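Local structure of putative methyltransferase protein (Bacteroides fragilis, 5BP9) at residues 71-76 against 205-210; 104-109 against 150-155; 162-167 against 188-193; 178-183 against 244-249. The protein probably acts as an S-adenosylmethionine-dependent methyltransferase and binds S-adenosyl-L-homocysteine. One frame throughout, in Å; residues are numbered along the deposited sequence. Where two conformers were deposited one is given.

Interaction 1: residues 71-76 against 205-210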
# COMPACT_ATOMS: atom_id res chain seq x y z
N SER A 71 7.42 -6.53 -16.36
CA SER A 71 7.18 -7.13 -17.68
C SER A 71 6.48 -6.15 -18.64
O SER A 71 6.55 -6.34 -19.85
CB SER A 71 6.39 -8.43 -17.58
OG SER A 71 5.04 -8.18 -17.32
N GLN A 72 5.84 -5.10 -18.10
CA GLN A 72 5.03 -4.13 -18.88
C GLN A 72 5.73 -2.79 -19.14
O GLN A 72 5.39 -2.09 -20.09
CB GLN A 72 3.71 -3.84 -18.15
CG GLN A 72 2.76 -5.03 -17.99
CD GLN A 72 2.96 -5.83 -16.69
OE1 GLN A 72 3.61 -5.39 -15.73
NE2 GLN A 72 2.38 -7.02 -16.66
N PHE A 73 6.66 -2.41 -18.27
CA PHE A 73 7.30 -1.09 -18.30
C PHE A 73 8.82 -1.21 -18.31
O PHE A 73 9.37 -2.20 -17.84
CB PHE A 73 6.84 -0.30 -17.07
CG PHE A 73 5.37 -0.05 -17.02
CD1 PHE A 73 4.77 0.81 -17.94
CD2 PHE A 73 4.57 -0.70 -16.09
CE1 PHE A 73 3.39 1.03 -17.92
CE2 PHE A 73 3.19 -0.48 -16.06
CZ PHE A 73 2.60 0.38 -16.98
N ASP A 74 9.49 -0.20 -18.86
CA ASP A 74 10.96 -0.17 -18.88
C ASP A 74 11.49 0.05 -17.47
O ASP A 74 10.77 0.56 -16.60
CB ASP A 74 11.51 0.94 -19.77
CG ASP A 74 11.06 0.83 -21.19
OD1 ASP A 74 10.88 -0.30 -21.68
OD2 ASP A 74 10.87 1.90 -21.81
N GLU A 75 12.77 -0.27 -17.28
CA GLU A 75 13.42 -0.13 -15.97
C GLU A 75 13.34 1.32 -15.49
O GLU A 75 13.52 2.27 -16.28
CB GLU A 75 14.88 -0.60 -16.06
CG GLU A 75 15.64 -0.54 -14.73
CD GLU A 75 17.07 -1.03 -14.84
OE1 GLU A 75 17.45 -1.57 -15.90
OE2 GLU A 75 17.81 -0.89 -13.85
N ASP A 76 13.08 1.49 -14.19
CA ASP A 76 13.00 2.81 -13.57
C ASP A 76 13.61 2.73 -12.18
O ASP A 76 14.17 1.71 -11.80
CB ASP A 76 11.54 3.28 -13.48
CG ASP A 76 11.40 4.81 -13.58
OD1 ASP A 76 12.34 5.56 -13.20
OD2 ASP A 76 10.34 5.26 -14.04
N ARG A 205 -5.47 3.29 -17.68
CA ARG A 205 -5.91 3.07 -19.06
C ARG A 205 -5.09 3.87 -20.06
O ARG A 205 -4.71 3.35 -21.10
CB ARG A 205 -7.40 3.41 -19.20
CG ARG A 205 -7.97 3.17 -20.59
CD ARG A 205 -9.43 3.57 -20.65
NE ARG A 205 -10.29 2.56 -20.06
CZ ARG A 205 -10.67 1.46 -20.69
NH1 ARG A 205 -10.25 1.23 -21.93
NH2 ARG A 205 -11.45 0.58 -20.09
N TYR A 206 -4.81 5.13 -19.73
CA TYR A 206 -4.09 6.04 -20.64
C TYR A 206 -2.74 5.48 -21.12
O TYR A 206 -2.28 5.82 -22.24
CB TYR A 206 -3.93 7.43 -19.98
CG TYR A 206 -2.88 7.49 -18.88
CD1 TYR A 206 -3.15 7.08 -17.58
CD2 TYR A 206 -1.59 7.95 -19.16
CE1 TYR A 206 -2.18 7.13 -16.59
CE2 TYR A 206 -0.62 8.00 -18.18
CZ TYR A 206 -0.92 7.59 -16.90
OH TYR A 206 0.06 7.66 -15.93
N LEU A 207 -2.09 4.65 -20.29
CA LEU A 207 -0.80 4.03 -20.65
C LEU A 207 -0.91 2.91 -21.71
O LEU A 207 0.06 2.61 -22.40
CB LEU A 207 -0.11 3.47 -19.40
CG LEU A 207 0.30 4.52 -18.37
CD1 LEU A 207 0.81 3.80 -17.14
CD2 LEU A 207 1.38 5.47 -18.91
N PHE A 208 -2.09 2.32 -21.82
CA PHE A 208 -2.34 1.19 -22.69
C PHE A 208 -3.04 1.54 -23.98
O PHE A 208 -3.47 0.64 -24.70
CB PHE A 208 -3.09 0.13 -21.90
CG PHE A 208 -2.24 -0.48 -20.82
CD1 PHE A 208 -1.34 -1.48 -21.13
CD2 PHE A 208 -2.29 0.01 -19.54
CE1 PHE A 208 -0.52 -2.01 -20.15
CE2 PHE A 208 -1.48 -0.52 -18.55
CZ PHE A 208 -0.60 -1.53 -18.85
N GLU A 209 -3.15 2.82 -24.27
CA GLU A 209 -3.80 3.29 -25.49
C GLU A 209 -2.79 3.75 -26.52
O GLU A 209 -1.69 4.21 -26.18
CB GLU A 209 -4.75 4.44 -25.18
CG GLU A 209 -5.95 4.04 -24.35
CD GLU A 209 -6.84 5.20 -23.96
OE1 GLU A 209 -6.47 6.36 -24.21
OE2 GLU A 209 -7.93 4.95 -23.40
N ASP A 210 -3.17 3.63 -27.79
CA ASP A 210 -2.37 4.18 -28.89
C ASP A 210 -2.65 5.70 -29.04
O ASP A 210 -3.38 6.27 -28.23
CB ASP A 210 -2.58 3.36 -30.19
CG ASP A 210 -3.91 3.62 -30.87
OD1 ASP A 210 -4.66 4.55 -30.50
OD2 ASP A 210 -4.20 2.86 -31.84
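Leu-207, in a short 3-10 turn, and Phe-208, the next residue in sequence, meet the outer end of the Phe-73 ring across the protein surface. The turn opens at Arg-205, whose carbonyl O accepts a hydrogen bond from the backbone N of Phe-208 (2.9 Å). Next along the chain, Tyr-206 has Leu-207 CG 3.5 Å above one ring face, toward its rim, and stacks on Tyr-271. Leu-207 then puts one methyl, CD1, 3.9 Å from both CE1 and CZ of Phe-73, the two side chains running nearly at right angles. Phe-208 follows with its far ring atom: its CZ lies 4.2 Å from Phe-73 CZ, meeting it at a slant. In Phe-73 a chi1 of -62° sets the ring opposite the carbonyl carbon and carries CZ across to the other loop, while CB of Gln-72 lies over the rim of one face. Ile-227 of strand 226-233 touches both Phe-73 and Phe-208, so the two rings rest on a common sheet residue. This is a light, wholly apolar surface contact between two loops beside the four-stranded antiparallel sheet, joining its 66-69/76-78 connection to the loop that follows strand 195-202.

Interaction 2: residues 104-109 against 150-155. With SAH (S-adenosyl-L-homocysteine), chain D.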
# COMPACT_ATOMS: atom_id res chain seq x y z
N THR A 104 -8.79 3.78 16.11
CA THR A 104 -7.66 2.88 16.04
C THR A 104 -7.39 2.61 14.57
O THR A 104 -8.26 2.15 13.84
CB THR A 104 -7.93 1.59 16.80
OG1 THR A 104 -8.25 1.90 18.17
CG2 THR A 104 -6.70 0.69 16.77
N ILE A 105 -6.16 2.92 14.16
CA ILE A 105 -5.80 2.95 12.73
C ILE A 105 -4.79 1.84 12.41
O ILE A 105 -3.82 1.65 13.15
CB ILE A 105 -5.20 4.31 12.34
CG1 ILE A 105 -6.22 5.42 12.65
CG2 ILE A 105 -4.80 4.36 10.87
CD1 ILE A 105 -5.56 6.75 12.93
N LEU A 106 -5.03 1.15 11.28
CA LEU A 106 -4.05 0.22 10.71
C LEU A 106 -3.39 0.85 9.48
O LEU A 106 -4.09 1.19 8.50
CB LEU A 106 -4.73 -1.10 10.29
CG LEU A 106 -3.80 -2.15 9.67
CD1 LEU A 106 -2.71 -2.57 10.66
CD2 LEU A 106 -4.60 -3.34 9.18
N ASP A 107 -2.08 0.99 9.54
CA ASP A 107 -1.27 1.45 8.41
C ASP A 107 -0.70 0.22 7.68
O ASP A 107 0.27 -0.40 8.15
CB ASP A 107 -0.16 2.39 8.94
CG ASP A 107 0.68 3.00 7.87
OD1 ASP A 107 0.44 2.78 6.68
OD2 ASP A 107 1.64 3.71 8.27
N VAL A 108 -1.35 -0.14 6.57
CA VAL A 108 -1.01 -1.37 5.82
C VAL A 108 0.15 -1.09 4.86
O VAL A 108 0.08 -0.16 4.04
CB VAL A 108 -2.21 -1.88 5.00
CG1 VAL A 108 -1.85 -3.15 4.26
CG2 VAL A 108 -3.44 -2.09 5.87
N GLY A 109 1.19 -1.92 4.95
CA GLY A 109 2.36 -1.79 4.07
C GLY A 109 3.07 -0.49 4.38
O GLY A 109 3.31 0.34 3.51
N VAL A 150 4.18 -8.57 9.55
CA VAL A 150 3.11 -9.50 9.29
C VAL A 150 2.43 -9.14 7.97
O VAL A 150 2.37 -7.98 7.56
CB VAL A 150 2.14 -9.58 10.49
CG1 VAL A 150 1.44 -8.24 10.69
CG2 VAL A 150 1.15 -10.75 10.34
N ASN A 151 2.01 -10.20 7.29
CA ASN A 151 1.28 -10.10 6.03
C ASN A 151 -0.19 -9.81 6.35
O ASN A 151 -0.79 -10.53 7.14
CB ASN A 151 1.41 -11.41 5.26
CG ASN A 151 0.93 -11.32 3.82
OD1 ASN A 151 -0.15 -10.81 3.54
ND2 ASN A 151 1.73 -11.84 2.90
N LEU A 152 -0.77 -8.78 5.71
CA LEU A 152 -2.18 -8.44 5.88
C LEU A 152 -3.10 -9.66 5.81
O LEU A 152 -4.08 -9.74 6.56
CB LEU A 152 -2.58 -7.42 4.79
CG LEU A 152 -4.06 -7.00 4.73
CD1 LEU A 152 -4.42 -6.20 5.97
CD2 LEU A 152 -4.34 -6.21 3.47
N PHE A 153 -2.79 -10.59 4.89
CA PHE A 153 -3.66 -11.72 4.61
C PHE A 153 -3.47 -12.93 5.53
O PHE A 153 -4.22 -13.91 5.43
CB PHE A 153 -3.50 -12.13 3.15
CG PHE A 153 -3.88 -11.04 2.20
CD1 PHE A 153 -5.20 -10.63 2.09
CD2 PHE A 153 -2.92 -10.40 1.44
CE1 PHE A 153 -5.54 -9.61 1.24
CE2 PHE A 153 -3.26 -9.39 0.58
CZ PHE A 153 -4.57 -9.00 0.46
N ASP A 154 -2.52 -12.83 6.45
CA ASP A 154 -2.20 -13.94 7.37
C ASP A 154 -3.47 -14.27 8.17
O ASP A 154 -4.05 -13.38 8.79
CB ASP A 154 -1.04 -13.50 8.29
CG ASP A 154 -0.47 -14.62 9.13
OD1 ASP A 154 -1.20 -15.53 9.55
OD2 ASP A 154 0.75 -14.55 9.41
N GLU A 155 -3.89 -15.54 8.14
CA GLU A 155 -5.07 -15.97 8.88
C GLU A 155 -4.93 -15.73 10.38
O GLU A 155 -5.93 -15.63 11.08
CB GLU A 155 -5.36 -17.46 8.63
CG GLU A 155 -5.77 -17.76 7.20
CD GLU A 155 -4.62 -18.04 6.24
OE1 GLU A 155 -3.41 -17.90 6.63
OE2 GLU A 155 -4.96 -18.42 5.09
N SAH D . 2.98 2.83 2.47
CA SAH D . 4.45 3.07 2.21
CB SAH D . 5.12 1.99 1.33
CG SAH D . 4.43 1.69 -0.01
SD SAH D . 5.26 0.39 -0.86
C SAH D . 4.67 4.41 1.57
O SAH D . 3.72 5.12 1.24
OXT SAH D . 5.79 4.86 1.34
C5' SAH D . 4.26 -1.02 -0.44
C4' SAH D . 4.66 -1.65 0.89
O4' SAH D . 3.73 -2.72 1.16
C3' SAH D . 6.05 -2.27 0.96
O3' SAH D . 6.75 -1.77 2.12
C2' SAH D . 5.78 -3.77 1.03
O2' SAH D . 6.78 -4.54 1.68
C1' SAH D . 4.44 -3.83 1.73
N9 SAH D . 3.62 -5.04 1.52
C8 SAH D . 3.44 -5.70 0.37
N7 SAH D . 2.62 -6.70 0.45
C5 SAH D . 2.19 -6.68 1.76
C6 SAH D . 1.31 -7.47 2.50
N6 SAH D . 0.64 -8.51 1.97
N1 SAH D . 1.11 -7.18 3.82
C2 SAH D . 1.80 -6.14 4.35
N3 SAH D . 2.66 -5.32 3.74
C4 SAH D . 2.83 -5.64 2.44
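Leu-152 reaches strand 104-108 with both of its methyls. Leu-152 CD2 packs 4.0 Å from CG1 of Val-108, the two side chains crossing near a right angle, and Leu-152 CD1 lies 4.3 Å from CD2 of Leu-106. A chi1 of 176° turns the leucine's CG away from its own N, so the branched end goes to the strand while the N-H remains available to the cofactor. The N-H of Leu-152 meets N1 of the adenine at 3.1 Å and almost straight, 174°. Beside it the exocyclic N6 gives a weak, bent hydrogen bond to OD1 of Asn-151 (2.9 Å). Asn-151 OD1 also accepts from the backbone N of Phe-153 (3.0 Å), the donor tilted 22° from the carbonyl plane. This closes an Asx turn inside a type I turn running from Asn-151 to Asp-154. Two donors thus hold the amide oxygen, and a further bond from Asn-151 ND2 to the carbonyl of Ser-41 helps to fix the amide's rotation. At the other end of the cofactor, Gly-109 O takes a hydrogen bond from SAH N, the amino nitrogen (2.7 Å). The Gly-109 backbone, at positive phi, lies close against the ribose. Farther out, Ile-129 of the neighbouring strand touches Leu-106 and Leu-152, and Ile-164 backs Val-108. Adenine read by the loop after strand 147-149, with the amino group held just past strand 104-108, is the cofactor site as in Rossmann-like class I methyltransferases.

Interaction 3: residues 162-167 against 188-193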
# COMPACT_ATOMS: atom_id res chain seq x y z
N ASP A 162 -10.85 1.07 13.46
CA ASP A 162 -11.80 2.07 12.97
C ASP A 162 -11.45 2.59 11.58
O ASP A 162 -12.34 2.92 10.80
CB ASP A 162 -11.90 3.23 13.94
CG ASP A 162 -12.36 2.77 15.32
OD1 ASP A 162 -13.54 2.34 15.44
OD2 ASP A 162 -11.53 2.81 16.27
N THR A 163 -10.15 2.68 11.29
CA THR A 163 -9.68 3.14 9.96
C THR A 163 -8.55 2.22 9.51
O THR A 163 -7.62 1.94 10.28
CB THR A 163 -9.16 4.59 9.98
OG1 THR A 163 -10.10 5.44 10.63
CG2 THR A 163 -8.96 5.11 8.57
N ILE A 164 -8.66 1.74 8.28
CA ILE A 164 -7.60 0.96 7.63
C ILE A 164 -7.06 1.79 6.46
O ILE A 164 -7.82 2.16 5.56
CB ILE A 164 -8.10 -0.41 7.17
CG1 ILE A 164 -8.60 -1.21 8.41
CG2 ILE A 164 -6.99 -1.15 6.42
CD1 ILE A 164 -9.16 -2.59 8.10
N LEU A 165 -5.77 2.11 6.51
CA LEU A 165 -5.12 2.96 5.50
C LEU A 165 -4.32 2.11 4.53
O LEU A 165 -3.44 1.37 4.94
CB LEU A 165 -4.16 3.96 6.14
CG LEU A 165 -4.75 5.01 7.07
CD1 LEU A 165 -3.64 5.86 7.65
CD2 LEU A 165 -5.75 5.87 6.31
N MSE A 166 -4.66 2.23 3.24
CA MSE A 166 -3.91 1.58 2.17
C MSE A 166 -3.54 2.64 1.19
O MSE A 166 -4.31 3.00 0.27
CB MSE A 166 -4.79 0.51 1.61
CG MSE A 166 -4.99 -0.54 2.69
SE MSE A 166 -6.17 -1.97 2.07
CE MSE A 166 -4.76 -2.97 1.11
N LEU A 167 -2.34 3.19 1.40
CA LEU A 167 -1.88 4.39 0.67
C LEU A 167 -0.63 4.12 -0.17
O LEU A 167 0.10 3.18 0.10
CB LEU A 167 -1.62 5.51 1.66
CG LEU A 167 -2.84 5.94 2.50
CD1 LEU A 167 -2.41 7.02 3.49
CD2 LEU A 167 -4.00 6.41 1.65
N LYS A 188 -13.62 -7.51 6.38
CA LYS A 188 -14.72 -7.78 7.31
C LYS A 188 -14.21 -8.21 8.70
O LYS A 188 -14.83 -7.83 9.70
CB LYS A 188 -15.66 -8.84 6.75
CG LYS A 188 -16.50 -8.35 5.60
CD LYS A 188 -17.38 -9.46 5.04
N GLN A 189 -13.12 -8.99 8.75
CA GLN A 189 -12.56 -9.43 10.03
C GLN A 189 -11.88 -8.30 10.80
O GLN A 189 -11.82 -8.32 12.02
CB GLN A 189 -11.51 -10.53 9.81
CG GLN A 189 -11.96 -11.83 9.13
CD GLN A 189 -10.76 -12.64 8.55
OE1 GLN A 189 -10.84 -13.19 7.45
NE2 GLN A 189 -9.65 -12.68 9.29
N LEU A 190 -11.30 -7.35 10.06
CA LEU A 190 -10.49 -6.29 10.65
C LEU A 190 -11.22 -4.99 10.98
O LEU A 190 -10.68 -4.18 11.74
CB LEU A 190 -9.31 -5.96 9.70
CG LEU A 190 -8.27 -7.05 9.43
CD1 LEU A 190 -7.24 -6.52 8.45
CD2 LEU A 190 -7.61 -7.55 10.73
N LEU A 191 -12.40 -4.79 10.42
CA LEU A 191 -13.11 -3.53 10.62
C LEU A 191 -14.07 -3.55 11.79
O LEU A 191 -14.89 -4.47 11.93
CB LEU A 191 -13.89 -3.14 9.37
CG LEU A 191 -13.07 -2.59 8.22
CD1 LEU A 191 -13.92 -2.48 6.96
CD2 LEU A 191 -12.46 -1.23 8.55
N ARG A 192 -13.97 -2.51 12.62
CA ARG A 192 -14.97 -2.27 13.66
C ARG A 192 -16.26 -1.76 13.03
O ARG A 192 -16.25 -1.26 11.90
CB ARG A 192 -14.45 -1.27 14.67
CG ARG A 192 -13.29 -1.84 15.44
CD ARG A 192 -12.67 -0.88 16.42
NE ARG A 192 -11.55 -1.49 17.12
CZ ARG A 192 -10.72 -0.86 17.95
NH1 ARG A 192 -10.87 0.42 18.23
NH2 ARG A 192 -9.72 -1.52 18.50
N PRO A 193 -17.38 -1.85 13.78
CA PRO A 193 -18.62 -1.22 13.30
C PRO A 193 -18.41 0.25 12.95
O PRO A 193 -17.70 0.97 13.68
CB PRO A 193 -19.54 -1.33 14.51
CG PRO A 193 -19.08 -2.56 15.19
CD PRO A 193 -17.59 -2.56 15.05
O HOH W 1 -15.42 2.63 13.58
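Ile-164 pushes CD1 into the place where helix 180-190 ends and the chain straightens into strand 191-192. This is the tight half of the contact: Ile-164 CD1 lies 3.6 Å from CD2 of Leu-191 and 3.7 Å from CB of Leu-190. The isoleucine crosses Leu-190 at about a right angle and Leu-191 more obliquely, so a single methyl fits against two successive residues. Its chi1 of -61°, with CD1 extended beyond it, carries that methyl outward from the sheet to the end of the helix. Behind the contact, Leu-190 touches Leu-152 of the adenine loop.

The outer half is polar and looser. Arg-192, extended from CG to NE, passes its chain across the carboxylate of Asp-162 at a slant, with Arg-192 CD 3.5 Å from Asp-162 OD1. Arg-192 NH1 makes a salt bridge to Asp-162 OD2 at 3.2 Å. The hydrogen bond within that bridge is weak and bent (129°), and the carboxylate and guanidinium planes stand 83° apart, far from a flat paired arrangement. Each group has a firmer partner: OD2 accepts from the backbone N of Thr-104, and NE of Arg-192 bonds to Thr-160. A water bridges the two segments, donating to OD1 of Asp-162 (2.7 Å) and to O of Pro-193 (2.8 Å).

Apolar packing at the helix end, with a salt bridge and a bridging water on the outer side, secures the helix of the beta-alpha-beta crossover linking parallel strands 161-166 and 195-202 of the Rossmann-like sheet.

Interaction 4: residues 178-183 against 244-249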
# COMPACT_ATOMS: atom_id res chain seq x y z
N GLU A 178 -8.73 -11.31 -9.04
CA GLU A 178 -9.20 -12.59 -8.46
C GLU A 178 -9.00 -12.68 -6.94
O GLU A 178 -9.57 -13.55 -6.28
CB GLU A 178 -8.58 -13.80 -9.17
CG GLU A 178 -7.09 -13.96 -8.97
CD GLU A 178 -6.49 -15.16 -9.68
OE1 GLU A 178 -7.22 -16.14 -10.00
OE2 GLU A 178 -5.26 -15.13 -9.87
N ASN A 179 -8.17 -11.79 -6.38
CA ASN A 179 -8.01 -11.69 -4.92
C ASN A 179 -8.98 -10.75 -4.22
O ASN A 179 -8.91 -10.58 -3.01
CB ASN A 179 -6.59 -11.27 -4.60
CG ASN A 179 -5.59 -12.36 -4.92
OD1 ASN A 179 -5.94 -13.55 -5.00
ND2 ASN A 179 -4.34 -11.97 -5.10
N MSE A 180 -9.91 -10.14 -4.97
CA MSE A 180 -10.87 -9.24 -4.34
C MSE A 180 -11.73 -9.91 -3.27
O MSE A 180 -11.90 -9.32 -2.19
CB MSE A 180 -11.74 -8.49 -5.36
CG MSE A 180 -10.94 -7.42 -6.08
SE MSE A 180 -10.71 -5.88 -4.86
CE MSE A 180 -9.51 -5.02 -6.03
N PRO A 181 -12.26 -11.12 -3.51
CA PRO A 181 -13.06 -11.76 -2.44
C PRO A 181 -12.23 -11.99 -1.15
O PRO A 181 -12.72 -11.69 -0.05
CB PRO A 181 -13.57 -13.05 -3.11
CG PRO A 181 -13.59 -12.72 -4.58
CD PRO A 181 -12.38 -11.87 -4.79
N LEU A 182 -11.00 -12.49 -1.28
CA LEU A 182 -10.12 -12.69 -0.12
C LEU A 182 -9.89 -11.38 0.60
O LEU A 182 -9.96 -11.31 1.83
CB LEU A 182 -8.77 -13.26 -0.56
CG LEU A 182 -7.69 -13.45 0.51
CD1 LEU A 182 -7.98 -14.67 1.37
CD2 LEU A 182 -6.32 -13.57 -0.16
N PHE A 183 -9.62 -10.33 -0.17
CA PHE A 183 -9.38 -9.01 0.41
C PHE A 183 -10.58 -8.55 1.26
O PHE A 183 -10.42 -8.14 2.41
CB PHE A 183 -9.06 -8.01 -0.70
CG PHE A 183 -9.00 -6.59 -0.21
CD1 PHE A 183 -7.99 -6.19 0.65
CD2 PHE A 183 -9.98 -5.68 -0.55
CE1 PHE A 183 -7.97 -4.90 1.16
CE2 PHE A 183 -9.94 -4.37 -0.08
CZ PHE A 183 -8.95 -3.98 0.80
N LEU A 244 -1.51 -4.39 -8.13
CA LEU A 244 -2.76 -3.98 -8.75
C LEU A 244 -2.96 -2.47 -8.70
O LEU A 244 -2.92 -1.85 -7.62
CB LEU A 244 -3.93 -4.63 -8.04
CG LEU A 244 -5.35 -4.29 -8.55
CD1 LEU A 244 -5.61 -4.82 -9.95
CD2 LEU A 244 -6.38 -4.83 -7.56
N TYR A 245 -3.18 -1.88 -9.86
CA TYR A 245 -3.78 -0.54 -9.98
C TYR A 245 -5.22 -0.75 -10.41
O TYR A 245 -5.50 -1.65 -11.18
CB TYR A 245 -3.05 0.31 -11.03
CG TYR A 245 -1.61 0.59 -10.68
CD1 TYR A 245 -0.63 -0.38 -10.86
CD2 TYR A 245 -1.24 1.81 -10.17
CE1 TYR A 245 0.68 -0.15 -10.51
CE2 TYR A 245 0.09 2.06 -9.82
CZ TYR A 245 1.04 1.08 -9.99
OH TYR A 245 2.37 1.32 -9.64
N ILE A 246 -6.14 0.05 -9.88
CA ILE A 246 -7.55 -0.19 -10.15
C ILE A 246 -8.26 1.15 -10.29
O ILE A 246 -8.12 2.06 -9.46
CB ILE A 246 -8.18 -1.11 -9.08
CG1 ILE A 246 -9.59 -1.55 -9.47
CG2 ILE A 246 -8.17 -0.45 -7.70
CD1 ILE A 246 -10.14 -2.65 -8.60
N ASP A 247 -9.01 1.28 -11.38
CA ASP A 247 -9.86 2.48 -11.58
C ASP A 247 -11.06 2.45 -10.65
O ASP A 247 -11.47 1.36 -10.18
CB ASP A 247 -10.29 2.58 -13.05
CG ASP A 247 -11.29 1.54 -13.44
OD1 ASP A 247 -10.89 0.45 -13.84
OD2 ASP A 247 -12.50 1.78 -13.27
N PHE A 248 -11.64 3.63 -10.37
CA PHE A 248 -12.70 3.71 -9.37
C PHE A 248 -13.94 2.86 -9.73
O PHE A 248 -14.54 2.22 -8.84
CB PHE A 248 -13.15 5.16 -9.10
CG PHE A 248 -14.26 5.24 -8.07
CD1 PHE A 248 -13.97 5.11 -6.72
CD2 PHE A 248 -15.59 5.31 -8.46
CE1 PHE A 248 -14.98 5.13 -5.78
CE2 PHE A 248 -16.60 5.32 -7.52
CZ PHE A 248 -16.30 5.23 -6.18
N GLN A 249 -14.34 2.82 -11.00
CA GLN A 249 -15.54 2.06 -11.35
C GLN A 249 -15.32 0.57 -11.14
O GLN A 249 -16.21 -0.15 -10.66
CB GLN A 249 -16.04 2.32 -12.78
CG GLN A 249 -16.57 3.72 -12.98
CD GLN A 249 -15.47 4.77 -12.98
OE1 GLN A 249 -14.45 4.59 -13.65
NE2 GLN A 249 -15.63 5.82 -12.20
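The first turn of helix 180-190, one of the helices packed on the central mixed sheet, meets the chain that leaves strand 236-244 for helix 248-257. One selenomethionine carries the whole contact. The terminal methyl CE of Met-180 lies 3.5 Å from CD2 of Leu-244, a little closer than ordinary carbon-carbon packing, and 3.6 Å from CD1 of Ile-246. It approaches these two differently: it crosses Leu-244 at about a right angle but meets Ile-246 tip to tip. A bend at chi2 (-76°) followed by an extended chi3 (172°) brings CE against both methyls from the helix side. Across from it, Leu-244 and Ile-246 both point toward the helix.

The backbones on both sides are held independently. In 178-183, the N of Phe-183 donates to O of Asn-179 (2.9 Å), an early bond of the helix. In 244-249, O of Leu-244 accepts from Ser-171 and Asn-169, and N of Ile-246 is bonded to Ser-201. Asp-247 is the N-cap of helix 248-257, its side chain capping a backbone N a little further on; OD1 is bonded to Tyr-223 OH and Thr-250 OG1. Tyr-254 and Leu-251 of that helix extend the apolar cluster round Met-180 and Ile-246. The result is a buried hydrophobic seam between the opening turn of one helix and the strand-to-helix connection where the antiparallel sheet hands the chain back to the methyltransferase core.

Overall arrangement
From the N terminus, the chain first passes residues 71-76, whose contact with 205-210 closes a long loop holding interactions 2 and 3 entirely. Within it, interaction 2 closes from strand 104-108 to the adenine loop before interaction 3 opens on strand 161-166. These two touch, since their strands are neighbours in the mixed sheet. Interaction 4 begins before interaction 3 has closed, so the two cross on helix 180-190; it also crosses interaction 1. The centres of interactions 1 and 2 lie 30 Å apart, on opposite sides of the chain's centre. Interaction 4 ties the helix to the return from the antiparallel sheet.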